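Local coordinates for protein ribonucleoside triphosphate reductase (Lactobacillus leichmannii, PDB 1L1L) that probably catalyses the reduction of ribonucleoside triphosphates to 2'-deoxyribonucleotides, as a monomeric, allosterically regulated, B12-dependent class II ribonucleotide reductase, at residues Met517-Gln520 with Leu521-Val525; Phe425-Ile428 with Ala429-Gly433. All blocks are in the same frame, centred on the assembly; numbering follows the deposited sequence.

Both contacts are local, made between residues three or four apart in one helix, and each is half buried. Contact 1 lies in mid-course of the long helix 512-536, whereas contact 2 takes in the whole of the short helix 426-431, from its N-cap to the turn that ends it. Their centres are 15 Å apart and their nearest atoms about 5 Å, so they do not touch; helices 477-485 and 436-450 pack against both. W480 and R484 of helix 477-485 reach residues of each. The chemistry differs at the surface: contact 1 pairs opposite charges, D519 with K523, while contact 2 sets the acid E431 across L427.

Contact 1 of 2, residues Met517-Gln520 with Leu521-Val525; sequences MVDQ and LYKAV
D519 and K523 make the one charged pairing between the two segments, an i, i+4 acid-lysine pair on the outer side of a long helix. The carboxylate reaches the lysine because CG of D519 stands anti to its backbone nitrogen (chi1 -179°), while the K523 chain runs extended as far as CE and then bends at its last torsion. Contact is chiefly with the methylene next to the ammonium: OD2 of D519 lies 3.0 Å from CE of K523. The ammonium is more distant, with OD1 of D519 at 3.8 Å from NZ of K523, a long salt bridge. The same OD1 has a stronger partner in R389, so two cationic groups probably help to keep the aspartate ionised.

Backbone bonds carry the helix through the same residues. N of Y522 donates to O of V518 at 3.0 Å, and N of K523 to O of D519 at 3.1 Å with a nearly straight N-H...O angle of 169°. The bond from N of A524 to O of Q520 is more bent, at 135°.

Apolar atoms pack on the carbonyls of the preceding turn. CG of L521 sits 3.1 Å from O of M517, and CB of A524 is 3.3 Å from O of Q520.

On the helix's packed side, L521 and M517 meet W480 of helix 477-485, and L521 also meets F440 of helix 436-450. V518 and V525 rest on strand 471-474 of the four-stranded sheet through M474 and I472. On the charged side, the Y522 side chain touches R389 and its hydroxyl hydrogen-bonds D644, joining helix 512-536 to two loops.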
ATOM      1  N   MET A 517     -27.350   1.472   6.115  1.00 40.09           N
ATOM      2  CA  MET A 517     -26.331   0.728   6.834  1.00 39.47           C
ATOM      3  C   MET A 517     -24.927   1.324   6.702  1.00 38.55           C
ATOM      4  O   MET A 517     -24.191   1.374   7.686  1.00 37.98           O
ATOM      5  CB  MET A 517     -26.353  -0.762   6.444  1.00 40.51           C
ATOM      6  CG  MET A 517     -26.652  -1.094   4.994  1.00 42.24           C
ATOM      7  SD  MET A 517     -27.440  -2.752   4.815  1.00 42.61           S
ATOM      8  CE  MET A 517     -26.072  -3.846   5.103  1.00 41.97           C
ATOM      9  N   VAL A 518     -24.551   1.806   5.518  1.00 37.18           N
ATOM     10  CA  VAL A 518     -23.212   2.386   5.391  1.00 36.63           C
ATOM     11  C   VAL A 518     -23.175   3.785   5.991  1.00 36.38           C
ATOM     12  O   VAL A 518     -22.171   4.184   6.580  1.00 36.31           O
ATOM     13  CB  VAL A 518     -22.713   2.432   3.919  1.00 35.85           C
ATOM     14  CG1 VAL A 518     -22.713   1.027   3.331  1.00 35.24           C
ATOM     15  CG2 VAL A 518     -23.564   3.373   3.099  1.00 35.21           C
ATOM     16  N   ASP A 519     -24.277   4.519   5.868  1.00 36.53           N
ATOM     17  CA  ASP A 519     -24.345   5.865   6.421  1.00 37.12           C
ATOM     18  C   ASP A 519     -24.209   5.880   7.952  1.00 36.51           C
ATOM     19  O   ASP A 519     -23.590   6.776   8.517  1.00 35.40           O
ATOM     20  CB  ASP A 519     -25.657   6.534   6.006  1.00 39.01           C
ATOM     21  CG  ASP A 519     -25.779   7.949   6.532  1.00 41.10           C
ATOM     22  OD1 ASP A 519     -24.955   8.806   6.144  1.00 41.75           O
ATOM     23  OD2 ASP A 519     -26.695   8.207   7.342  1.00 42.15           O
ATOM     24  N   GLN A 520     -24.787   4.890   8.628  1.00 36.93           N
ATOM     25  CA  GLN A 520     -24.702   4.843  10.090  1.00 36.74           C
ATOM     26  C   GLN A 520     -23.288   4.530  10.550  1.00 35.83           C
ATOM     27  O   GLN A 520     -22.829   5.016  11.584  1.00 35.56           O
ATOM     28  CB  GLN A 520     -25.654   3.788  10.653  1.00 39.05           C
ATOM     29  CG  GLN A 520     -27.100   4.013  10.292  1.00 41.45           C
ATOM     30  CD  GLN A 520     -28.015   3.066  11.029  1.00 43.76           C
ATOM     31  OE1 GLN A 520     -27.817   1.842  11.008  1.00 44.51           O
ATOM     32  NE2 GLN A 520     -29.027   3.621  11.689  1.00 44.23           N
ATOM     33  N   LEU A 521     -22.598   3.703   9.775  1.00 35.08           N
ATOM     34  CA  LEU A 521     -21.236   3.337  10.103  1.00 34.44           C
ATOM     35  C   LEU A 521     -20.334   4.554   9.917  1.00 33.67           C
ATOM     36  O   LEU A 521     -19.440   4.796  10.722  1.00 32.28           O
ATOM     37  CB  LEU A 521     -20.791   2.173   9.216  1.00 35.08           C
ATOM     38  CG  LEU A 521     -21.658   0.922   9.423  1.00 35.93           C
ATOM     39  CD1 LEU A 521     -21.320  -0.151   8.396  1.00 36.07           C
ATOM     40  CD2 LEU A 521     -21.449   0.411  10.835  1.00 36.28           C
ATOM     41  N   TYR A 522     -20.585   5.330   8.865  1.00 34.65           N
ATOM     42  CA  TYR A 522     -19.776   6.526   8.615  1.00 35.09           C
ATOM     43  C   TYR A 522     -19.942   7.501   9.773  1.00 35.13           C
ATOM     44  O   TYR A 522     -18.969   8.006  10.340  1.00 34.83           O
ATOM     45  CB  TYR A 522     -20.200   7.207   7.305  1.00 35.51           C
ATOM     46  CG  TYR A 522     -19.506   8.534   7.071  1.00 36.75           C
ATOM     47  CD1 TYR A 522     -18.110   8.613   7.017  1.00 37.22           C
ATOM     48  CD2 TYR A 522     -20.234   9.712   6.929  1.00 36.93           C
ATOM     49  CE1 TYR A 522     -17.459   9.828   6.831  1.00 36.69           C
ATOM     50  CE2 TYR A 522     -19.587  10.946   6.738  1.00 37.38           C
ATOM     51  CZ  TYR A 522     -18.200  10.992   6.693  1.00 37.36           C
ATOM     52  OH  TYR A 522     -17.544  12.195   6.511  1.00 37.02           O
ATOM     53  N   LYS A 523     -21.190   7.763  10.128  1.00 35.63           N
ATOM     54  CA  LYS A 523     -21.468   8.683  11.217  1.00 35.65           C
ATOM     55  C   LYS A 523     -20.876   8.177  12.538  1.00 34.61           C
ATOM     56  O   LYS A 523     -20.498   8.969  13.397  1.00 33.98           O
ATOM     57  CB  LYS A 523     -22.980   8.906  11.327  1.00 37.31           C
ATOM     58  CG  LYS A 523     -23.583   9.529  10.074  1.00 39.16           C
ATOM     59  CD  LYS A 523     -25.050   9.875  10.253  1.00 41.74           C
ATOM     60  CE  LYS A 523     -25.613  10.523   8.994  1.00 42.35           C
ATOM     61  NZ  LYS A 523     -24.842  11.742   8.607  1.00 43.31           N
ATOM     62  N   ALA A 524     -20.762   6.858  12.677  1.00 33.85           N
ATOM     63  CA  ALA A 524     -20.195   6.256  13.886  1.00 32.44           C
ATOM     64  C   ALA A 524     -18.704   6.561  13.986  1.00 32.25           C
ATOM     65  O   ALA A 524     -18.176   6.801  15.073  1.00 31.74           O
ATOM     66  CB  ALA A 524     -20.415   4.748  13.873  1.00 33.10           C
ATOM     67  N   VAL A 525     -18.019   6.540  12.841  1.00 31.33           N
ATOM     68  CA  VAL A 525     -16.592   6.835  12.822  1.00 29.78           C
ATOM     69  C   VAL A 525     -16.354   8.320  13.094  1.00 29.99           C
ATOM     70  O   VAL A 525     -15.381   8.685  13.745  1.00 29.62           O
ATOM     71  CB  VAL A 525     -15.948   6.516  11.457  1.00 28.57           C
ATOM     72  CG1 VAL A 525     -14.498   6.975  11.477  1.00 26.72           C
ATOM     73  CG2 VAL A 525     -16.038   5.018  11.155  1.00 26.62           C
TER

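Contact 2 of 2, residues Phe425-Ile428 with Ala429-Gly433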
ATOM      1  N   PHE A 425     -14.333  -5.890   8.587  1.00 29.55           N
ATOM      2  CA  PHE A 425     -15.079  -6.848   7.789  1.00 29.65           C
ATOM      3  C   PHE A 425     -16.456  -6.952   8.455  1.00 30.80           C
ATOM      4  O   PHE A 425     -16.661  -7.772   9.360  1.00 29.87           O
ATOM      5  CB  PHE A 425     -14.391  -8.217   7.810  1.00 30.97           C
ATOM      6  CG  PHE A 425     -12.948  -8.192   7.374  1.00 31.08           C
ATOM      7  CD1 PHE A 425     -12.595  -7.770   6.097  1.00 32.16           C
ATOM      8  CD2 PHE A 425     -11.943  -8.619   8.236  1.00 31.09           C
ATOM      9  CE1 PHE A 425     -11.247  -7.776   5.686  1.00 32.01           C
ATOM     10  CE2 PHE A 425     -10.604  -8.628   7.842  1.00 32.16           C
ATOM     11  CZ  PHE A 425     -10.256  -8.204   6.559  1.00 31.62           C
ATOM     12  N   PRO A 426     -17.405  -6.108   8.030  1.00 32.06           N
ATOM     13  CA  PRO A 426     -18.776  -6.061   8.558  1.00 32.70           C
ATOM     14  C   PRO A 426     -19.443  -7.415   8.815  1.00 32.88           C
ATOM     15  O   PRO A 426     -19.901  -7.677   9.929  1.00 32.43           O
ATOM     16  CB  PRO A 426     -19.517  -5.233   7.511  1.00 33.44           C
ATOM     17  CG  PRO A 426     -18.477  -4.234   7.106  1.00 34.02           C
ATOM     18  CD  PRO A 426     -17.208  -5.075   6.991  1.00 32.73           C
ATOM     19  N   LEU A 427     -19.510  -8.265   7.795  1.00 33.36           N
ATOM     20  CA  LEU A 427     -20.138  -9.572   7.956  1.00 34.13           C
ATOM     21  C   LEU A 427     -19.506 -10.389   9.079  1.00 35.46           C
ATOM     22  O   LEU A 427     -20.210 -10.925   9.944  1.00 35.37           O
ATOM     23  CB  LEU A 427     -20.076 -10.363   6.647  1.00 33.94           C
ATOM     24  CG  LEU A 427     -20.870 -11.672   6.616  1.00 34.22           C
ATOM     25  CD1 LEU A 427     -22.324 -11.409   7.002  1.00 34.34           C
ATOM     26  CD2 LEU A 427     -20.794 -12.282   5.220  1.00 34.45           C
ATOM     27  N   ILE A 428     -18.179 -10.470   9.078  1.00 35.17           N
ATOM     28  CA  ILE A 428     -17.469 -11.233  10.092  1.00 35.33           C
ATOM     29  C   ILE A 428     -17.582 -10.636  11.496  1.00 35.87           C
ATOM     30  O   ILE A 428     -17.756 -11.365  12.480  1.00 36.12           O
ATOM     31  CB  ILE A 428     -15.986 -11.391   9.708  1.00 34.56           C
ATOM     32  CG1 ILE A 428     -15.886 -12.123   8.362  1.00 34.09           C
ATOM     33  CG2 ILE A 428     -15.246 -12.160  10.789  1.00 33.34           C
ATOM     34  CD1 ILE A 428     -14.485 -12.238   7.830  1.00 34.49           C
ATOM     35  N   ALA A 429     -17.486  -9.318  11.606  1.00 36.03           N
ATOM     36  CA  ALA A 429     -17.595  -8.684  12.915  1.00 36.91           C
ATOM     37  C   ALA A 429     -18.958  -9.021  13.530  1.00 37.01           C
ATOM     38  O   ALA A 429     -19.051  -9.361  14.704  1.00 36.86           O
ATOM     39  CB  ALA A 429     -17.432  -7.179  12.785  1.00 36.75           C
ATOM     40  N   GLU A 430     -20.006  -8.933  12.715  1.00 37.92           N
ATOM     41  CA  GLU A 430     -21.368  -9.226  13.153  1.00 39.41           C
ATOM     42  C   GLU A 430     -21.523 -10.683  13.583  1.00 40.38           C
ATOM     43  O   GLU A 430     -22.144 -10.968  14.608  1.00 40.80           O
ATOM     44  CB  GLU A 430     -22.359  -8.918  12.027  1.00 39.25           C
ATOM     45  CG  GLU A 430     -22.508  -7.438  11.718  1.00 38.93           C
ATOM     46  CD  GLU A 430     -23.528  -7.170  10.633  1.00 39.67           C
ATOM     47  OE1 GLU A 430     -24.089  -6.054  10.619  1.00 40.16           O
ATOM     48  OE2 GLU A 430     -23.765  -8.062   9.786  1.00 40.33           O
ATOM     49  N   GLU A 431     -20.962 -11.595  12.794  1.00 39.88           N
ATOM     50  CA  GLU A 431     -21.026 -13.022  13.095  1.00 40.28           C
ATOM     51  C   GLU A 431     -20.229 -13.349  14.365  1.00 39.73           C
ATOM     52  O   GLU A 431     -20.479 -14.367  15.017  1.00 40.03           O
ATOM     53  CB  GLU A 431     -20.504 -13.833  11.899  1.00 40.79           C
ATOM     54  CG  GLU A 431     -21.325 -13.627  10.623  1.00 43.57           C
ATOM     55  CD  GLU A 431     -20.717 -14.293   9.398  1.00 44.21           C
ATOM     56  OE1 GLU A 431     -19.516 -14.064   9.127  1.00 45.58           O
ATOM     57  OE2 GLU A 431     -21.444 -15.037   8.698  1.00 45.21           O
ATOM     58  N   GLN A 432     -19.278 -12.483  14.717  1.00 38.38           N
ATOM     59  CA  GLN A 432     -18.473 -12.669  15.926  1.00 37.37           C
ATOM     60  C   GLN A 432     -19.139 -11.997  17.126  1.00 37.35           C
ATOM     61  O   GLN A 432     -18.513 -11.807  18.170  1.00 37.04           O
ATOM     62  CB  GLN A 432     -17.066 -12.099  15.742  1.00 37.14           C
ATOM     63  CG  GLN A 432     -16.172 -12.953  14.851  1.00 36.40           C
ATOM     64  CD  GLN A 432     -15.717 -14.218  15.542  1.00 36.07           C
ATOM     65  OE1 GLN A 432     -16.524 -14.940  16.120  1.00 36.06           O
ATOM     66  NE2 GLN A 432     -14.420 -14.494  15.486  1.00 34.11           N
ATOM     67  N   GLY A 433     -20.402 -11.617  16.952  1.00 36.60           N
ATOM     68  CA  GLY A 433     -21.161 -11.005  18.031  1.00 36.09           C
ATOM     69  C   GLY A 433     -20.875  -9.553  18.359  1.00 35.80           C
ATOM     70  O   GLY A 433     -21.170  -9.090  19.466  1.00 34.83           O
TER
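The N-cap residue F425 and A429 close the first turn of helix 426-431: N of A429 donates to O of F425 at 2.8 Å, at a C=O...N angle of 170°. The tight part of the contact is this backbone ladder and the side chains laid on it. N of E430 bonds to O of P426, and N of E431 to O of L427. The last rung, from N of Q432 to O of I428, is 2.9 Å long but bent, with an N-H...O angle of 132°. CG of E430 lies 3.2 Å from O of P426; its carboxylate forms a salt bridge with R484. Q432 bends at chi2, CG resting 3.3 Å from O of I428, and its NE2 bonds the carbonyls of G91 and K20.

The solvent side is looser only at the carboxylate of E431. This exposed residue has CG beside its backbone nitrogen and 3.0 Å from O of L427, while the carboxylate crosses the leucine at an angle, OE1 3.7 Å from CG of L427. That oxygen is also 3.3 Å from O of L427, a meeting of two acceptors. With positive phi (77°), G433 is the C' residue of a Schellman motif that turns the chain out of the helix: its N bonds to O of E430, and N of W434 to O of A429.

The F425 side chain packs on V553 and A557 of helix 551-557, and I428 on A557. P426 and L427 lie against helix 477-485, A429 and E430 meet L436 of helix 436-450, and strand 421-424 leads into the N-cap.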